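Local coordinates for mevalonate kinase, putative (Leishmania major, PDB 2HFS), which probably phosphorylates (R)-mevalonate with ATP to give (R)-5-phosphomevalonate, an early step in isoprenoid and sterol biosynthesis, at residues L266-Q271 / A311-A316; Q301-V306 / I319-V324. All blocks are in the same frame, centred on the assembly; numbering follows the deposited sequence.

Contact 1 (L266-Q271 / A311-A316); sequences LESIVQ and AKCPEA
S268 and C313 face each other with the same first torsion: OG of S268 is anti to its backbone N (chi1 173°) and SG of C313 is anti to its own, which brings the two heteroatoms to 3.4 Å, OG to SG. E315 reaches the same serine by a bent chain. Its CG lies beside the backbone N, and a turn at chi2 (79°) folds CD back, with CB, CG and CD of E315 running alongside CB and OG of S268 before OE1 is reached. The hydroxyl of S268 donates to the carboxylate, OG to E315 OE1 at 2.6 Å, and comes from above the carboxylate plane, 64° out of it. This short bond is the one hydrogen bond across the contact; OE2 of E315 stays farther from OG.

One residue on, I269 supplies the apolar half. Its CG1 lies 3.9 Å from C313 SG and 4.3 Å from A316 CB, while CD1 extends over the backbone of the turn and stops 3.7 Å from E315 O. The sulphur is thus shared, touching the serine hydroxyl as well as the backbone and side chain of I269, where CA to SG is 3.8 Å.

C313 is where the chain leaves helix 299-312, and C313-A316 form a type I beta turn closed by the bond from A316 N to C313 O (3.0 Å). C313 and E315 of the turn point to helix 264-275, A316 touches I269 with its CB, and C313 also touches T272 a turn farther along. Beneath this junction lies the antiparallel sheet of the C-terminal GHMP kinase region: I269 and A316 both rest on V193 of strand 188-194, and I269 also meets A292 of strand 291-296.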
loop_
_atom_site.group_PDB
_atom_site.type_symbol
_atom_site.label_atom_id
_atom_site.label_comp_id
_atom_site.label_asym_id
_atom_site.label_seq_id
_atom_site.Cartn_x
_atom_site.Cartn_y
_atom_site.Cartn_z
ATOM N N LEU A 266 7.329 14.584 8.510
ATOM C CA LEU A 266 6.251 13.764 9.035
ATOM C C LEU A 266 5.638 14.375 10.291
ATOM O O LEU A 266 4.423 14.397 10.445
ATOM C CB LEU A 266 6.733 12.335 9.300
ATOM C CG LEU A 266 6.934 11.485 8.037
ATOM C CD1 LEU A 266 7.643 10.192 8.403
ATOM C CD2 LEU A 266 5.606 11.209 7.343
ATOM N N GLU A 267 6.478 14.852 11.203
ATOM C CA GLU A 267 5.961 15.456 12.432
ATOM C C GLU A 267 5.054 16.666 12.125
ATOM O O GLU A 267 3.973 16.813 12.705
ATOM C CB GLU A 267 7.124 15.836 13.354
ATOM C CG GLU A 267 7.834 14.623 13.932
ATOM C CD GLU A 267 6.888 13.690 14.681
ATOM O OE1 GLU A 267 6.141 14.163 15.586
ATOM O OE2 GLU A 267 6.895 12.479 14.370
ATOM N N SER A 268 5.474 17.500 11.184
ATOM C CA SER A 268 4.703 18.690 10.793
ATOM C C SER A 268 3.301 18.318 10.283
ATOM O O SER A 268 2.280 18.891 10.705
ATOM C CB SER A 268 5.473 19.498 9.744
ATOM O OG SER A 268 4.683 20.559 9.246
ATOM N N ILE A 269 3.263 17.323 9.414
ATOM C CA ILE A 269 2.016 16.794 8.872
ATOM C C ILE A 269 1.096 16.267 9.980
ATOM O O ILE A 269 -0.055 16.709 10.093
ATOM C CB ILE A 269 2.306 15.705 7.803
ATOM C CG1 ILE A 269 3.114 16.285 6.634
ATOM C CG2 ILE A 269 1.022 15.074 7.260
ATOM C CD1 ILE A 269 3.681 15.218 5.669
ATOM N N VAL A 270 1.600 15.350 10.805
ATOM C CA VAL A 270 0.740 14.756 11.838
ATOM C C VAL A 270 0.197 15.802 12.841
ATOM O O VAL A 270 -0.964 15.725 13.243
ATOM C CB VAL A 270 1.328 13.496 12.518
ATOM C CG1 VAL A 270 1.621 12.403 11.479
ATOM C CG2 VAL A 270 2.541 13.811 13.380
ATOM N N GLN A 271 1.021 16.784 13.196
ATOM C CA GLN A 271 0.600 17.869 14.089
ATOM C C GLN A 271 -0.570 18.656 13.455
ATOM O O GLN A 271 -1.602 18.900 14.100
ATOM C CB GLN A 271 1.794 18.780 14.407
ATOM C CG GLN A 271 1.481 19.967 15.339
ATOM C CD GLN A 271 2.603 20.995 15.400
ATOM O OE1 GLN A 271 2.877 21.553 16.467
ATOM N NE2 GLN A 271 3.257 21.245 14.259
ATOM N N ALA A 311 -3.363 25.200 4.052
ATOM C CA ALA A 311 -3.132 26.552 4.554
ATOM C C ALA A 311 -1.945 26.630 5.506
ATOM O O ALA A 311 -1.320 27.692 5.628
ATOM C CB ALA A 311 -4.387 27.072 5.238
ATOM N N LYS A 312 -1.628 25.513 6.165
ATOM C CA LYS A 312 -0.785 25.555 7.352
ATOM C C LYS A 312 0.408 24.615 7.375
ATOM O O LYS A 312 1.266 24.740 8.233
ATOM C CB LYS A 312 -1.631 25.333 8.613
ATOM C CG LYS A 312 -2.813 26.287 8.752
ATOM C CD LYS A 312 -2.391 27.748 8.950
ATOM N N CYS A 313 0.492 23.707 6.411
ATOM C CA CYS A 313 1.531 22.708 6.432
ATOM C C CYS A 313 2.201 22.580 5.074
ATOM O O CYS A 313 1.756 21.790 4.238
ATOM C CB CYS A 313 0.946 21.365 6.872
ATOM S SG CYS A 313 2.190 20.086 7.044
ATOM N N PRO A 314 3.282 23.335 4.861
ATOM C CA PRO A 314 4.009 23.298 3.592
ATOM C C PRO A 314 4.640 21.944 3.349
ATOM O O PRO A 314 4.958 21.605 2.203
ATOM C CB PRO A 314 5.120 24.336 3.789
ATOM C CG PRO A 314 4.643 25.210 4.879
ATOM C CD PRO A 314 3.893 24.287 5.809
ATOM N N GLU A 315 4.825 21.185 4.424
ATOM C CA GLU A 315 5.464 19.873 4.358
ATOM C C GLU A 315 4.499 18.844 3.761
ATOM O O GLU A 315 4.921 17.772 3.353
ATOM C CB GLU A 315 5.965 19.432 5.756
ATOM C CG GLU A 315 7.161 20.221 6.296
ATOM C CD GLU A 315 6.777 21.586 6.888
ATOM O OE1 GLU A 315 5.579 21.827 7.107
ATOM O OE2 GLU A 315 7.678 22.412 7.143
ATOM N N ALA A 316 3.204 19.186 3.696
ATOM C CA ALA A 316 2.227 18.311 3.046
ATOM C C ALA A 316 2.196 18.507 1.520
ATOM O O ALA A 316 1.278 19.133 0.965
ATOM C CB ALA A 316 0.849 18.454 3.679
#

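Contact 2 (Q301-V306 / I319-V324); sequences QRDAIV and IWRYTV
R302 and R321 lay their long side chains across each other where helix 299-312 packs against strand 318-324, an edge strand of the four-stranded antiparallel sheet in the alpha/beta C-terminal part of this GHMP kinase. The chain descends the helix and returns along the strand, and the short segments run nearly antiparallel (160°) with their axes 9.9 Å apart. On the buried side, CB of R321 sits over the centre of the R302 guanidinium, 3.6 Å above its plane. CG2 of T323 lies at the edge of that group, 3.3 Å from R302 NH1. The same nitrogen is 2.7 Å from Y322 O, at an angle too poor for a hydrogen bond; it makes a weak one to L190 O on the next strand. V306 completes the tight part: its CG1 meets I319 CG2 at 3.8 Å, and its CG2 covers the centre of one face of the R321 guanidinium.

Toward the exposed side the packing gives way to charge and water. The chain of R321, extended from CG to NE, carries its guanidinium out to D303. There D303 OD1 lies beside R321 NH1 as a probable salt bridge, but the two atoms are modelled too close, so the details are doubtful. The two guanidinium planes stand 82° apart, and a single water links the groups. It accepts a hydrogen bond from R321 NH1 at 3.0 Å, though that nitrogen is less surely placed, and another from R302 NE at 2.7 Å.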
loop_
_atom_site.group_PDB
_atom_site.type_symbol
_atom_site.label_atom_id
_atom_site.label_comp_id
_atom_site.label_asym_id
_atom_site.label_seq_id
_atom_site.Cartn_x
_atom_site.Cartn_y
_atom_site.Cartn_z
ATOM N N GLN A 301 -15.455 16.496 7.866
ATOM C CA GLN A 301 -14.313 16.800 8.722
ATOM C C GLN A 301 -12.996 16.552 7.993
ATOM O O GLN A 301 -11.984 17.150 8.338
ATOM C CB GLN A 301 -14.393 16.015 10.039
ATOM C CG GLN A 301 -15.579 16.456 10.916
ATOM C CD GLN A 301 -15.733 15.637 12.189
ATOM O OE1 GLN A 301 -14.773 15.446 12.944
ATOM N NE2 GLN A 301 -16.947 15.168 12.437
ATOM N N ARG A 302 -13.032 15.679 6.982
ATOM C CA ARG A 302 -11.904 15.463 6.073
ATOM C C ARG A 302 -11.602 16.744 5.272
ATOM O O ARG A 302 -10.433 17.131 5.117
ATOM C CB ARG A 302 -12.196 14.257 5.157
ATOM C CG ARG A 302 -11.034 13.784 4.274
ATOM C CD ARG A 302 -11.144 12.338 3.791
ATOM N NE ARG A 302 -12.283 12.132 2.886
ATOM C CZ ARG A 302 -12.471 11.054 2.130
ATOM N NH1 ARG A 302 -11.594 10.058 2.144
ATOM N NH2 ARG A 302 -13.542 10.968 1.355
ATOM N N ASP A 303 -12.661 17.405 4.796
ATOM C CA ASP A 303 -12.558 18.693 4.098
ATOM C C ASP A 303 -11.835 19.749 4.933
ATOM O O ASP A 303 -11.117 20.591 4.393
ATOM C CB ASP A 303 -13.942 19.233 3.735
ATOM C CG ASP A 303 -14.650 18.391 2.697
ATOM O OD1 ASP A 303 -13.966 17.754 1.872
ATOM O OD2 ASP A 303 -15.899 18.327 2.612
ATOM N N ALA A 304 -12.055 19.703 6.245
ATOM C CA ALA A 304 -11.384 20.608 7.172
ATOM C C ALA A 304 -9.898 20.258 7.291
ATOM O O ALA A 304 -9.040 21.149 7.307
ATOM C CB ALA A 304 -12.064 20.589 8.549
ATOM N N ILE A 305 -9.592 18.966 7.373
ATOM C CA ILE A 305 -8.193 18.544 7.458
ATOM C C ILE A 305 -7.425 18.888 6.171
ATOM O O ILE A 305 -6.319 19.413 6.244
ATOM C CB ILE A 305 -8.071 17.051 7.819
ATOM C CG1 ILE A 305 -8.768 16.773 9.156
ATOM C CG2 ILE A 305 -6.586 16.636 7.835
ATOM C CD1 ILE A 305 -9.235 15.369 9.331
ATOM N N VAL A 306 -7.999 18.587 5.002
ATOM C CA VAL A 306 -7.343 18.949 3.742
ATOM C C VAL A 306 -7.142 20.460 3.610
ATOM O O VAL A 306 -6.059 20.901 3.220
ATOM C CB VAL A 306 -8.084 18.394 2.520
ATOM C CG1 VAL A 306 -7.328 18.736 1.248
ATOM C CG2 VAL A 306 -8.229 16.884 2.656
ATOM N N ILE A 319 -1.639 15.786 -1.136
ATOM C CA ILE A 319 -2.733 15.440 -0.234
ATOM C C ILE A 319 -3.801 14.692 -1.000
ATOM O O ILE A 319 -4.273 15.148 -2.045
ATOM C CB ILE A 319 -3.335 16.693 0.471
ATOM C CG1 ILE A 319 -2.231 17.531 1.129
ATOM C CG2 ILE A 319 -4.398 16.254 1.498
ATOM C CD1 ILE A 319 -2.629 19.018 1.448
ATOM N N TRP A 320 -4.185 13.542 -0.469
ATOM C CA TRP A 320 -5.138 12.670 -1.119
ATOM C C TRP A 320 -6.256 12.314 -0.147
ATOM O O TRP A 320 -6.030 12.187 1.066
ATOM C CB TRP A 320 -4.438 11.400 -1.622
ATOM C CG TRP A 320 -3.255 11.694 -2.515
ATOM C CD1 TRP A 320 -3.265 12.387 -3.709
ATOM C CD2 TRP A 320 -1.886 11.316 -2.281
ATOM N NE1 TRP A 320 -1.988 12.452 -4.226
ATOM C CE2 TRP A 320 -1.119 11.812 -3.371
ATOM C CE3 TRP A 320 -1.224 10.628 -1.252
ATOM C CZ2 TRP A 320 0.258 11.611 -3.473
ATOM C CZ3 TRP A 320 0.152 10.430 -1.348
ATOM C CH2 TRP A 320 0.882 10.922 -2.446
ATOM N N ARG A 321 -7.467 12.200 -0.673
ATOM C CA ARG A 321 -8.596 11.679 0.088
ATOM C C ARG A 321 -8.771 10.250 -0.362
ATOM O O ARG A 321 -9.130 9.996 -1.508
ATOM C CB ARG A 321 -9.880 12.453 -0.193
ATOM C CG ARG A 321 -9.775 13.935 0.083
ATOM C CD ARG A 321 -10.989 14.720 -0.375
ATOM N NE ARG A 321 -10.710 16.152 -0.451
ATOM C CZ ARG A 321 -11.253 17.052 0.353
ATOM N NH1 ARG A 321 -12.103 16.663 1.296
ATOM N NH2 ARG A 321 -10.954 18.342 0.223
ATOM N N TYR A 322 -8.498 9.317 0.530
ATOM C CA TYR A 322 -8.650 7.912 0.213
ATOM C C TYR A 322 -9.655 7.315 1.195
ATOM O O TYR A 322 -9.920 7.899 2.247
ATOM C CB TYR A 322 -7.295 7.198 0.290
ATOM C CG TYR A 322 -6.330 7.506 -0.871
ATOM C CD1 TYR A 322 -4.946 7.427 -0.699
ATOM C CD2 TYR A 322 -6.814 7.859 -2.132
ATOM C CE1 TYR A 322 -4.050 7.693 -1.772
ATOM C CE2 TYR A 322 -5.944 8.136 -3.200
ATOM C CZ TYR A 322 -4.562 8.034 -3.015
ATOM O OH TYR A 322 -3.693 8.280 -4.063
ATOM N N THR A 323 -10.238 6.172 0.852
ATOM C CA THR A 323 -11.188 5.512 1.770
ATOM C C THR A 323 -10.960 4.010 1.863
ATOM O O THR A 323 -10.460 3.363 0.936
ATOM C CB THR A 323 -12.670 5.748 1.376
ATOM O OG1 THR A 323 -12.928 5.145 0.106
ATOM C CG2 THR A 323 -13.006 7.231 1.169
ATOM N N VAL A 324 -11.341 3.460 3.008
ATOM C CA VAL A 324 -11.421 2.034 3.178
ATOM C C VAL A 324 -12.883 1.628 3.280
ATOM O O VAL A 324 -13.664 2.193 4.053
ATOM C CB VAL A 324 -10.647 1.540 4.399
ATOM C CG1 VAL A 324 -10.707 0.019 4.471
ATOM C CG2 VAL A 324 -9.209 2.036 4.348
HETATM O O HOH W 1 -13.719 14.243 1.963
#

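Helix 299-312 takes part in both contacts: residues 301-306 hold it to strand 318-324 in contact 2, and the turn that follows its C-terminal end meets helix 264-275 in contact 1. Both are partly buried, but contact 2 is the larger, 385 against 210 Å², and its centre lies about 17 Å from the centre of the chain, against about 21 Å for contact 1. Contact 1 joins helix to turn through a hydroxyl, a carboxylate and a sulphur beside one isoleucine. Contact 2 joins helix to sheet edge through guanidinium faces covered by aliphatic atoms, with valine against isoleucine and its ionic and water-mediated links outward. Strand 188-194 touches side chains from both.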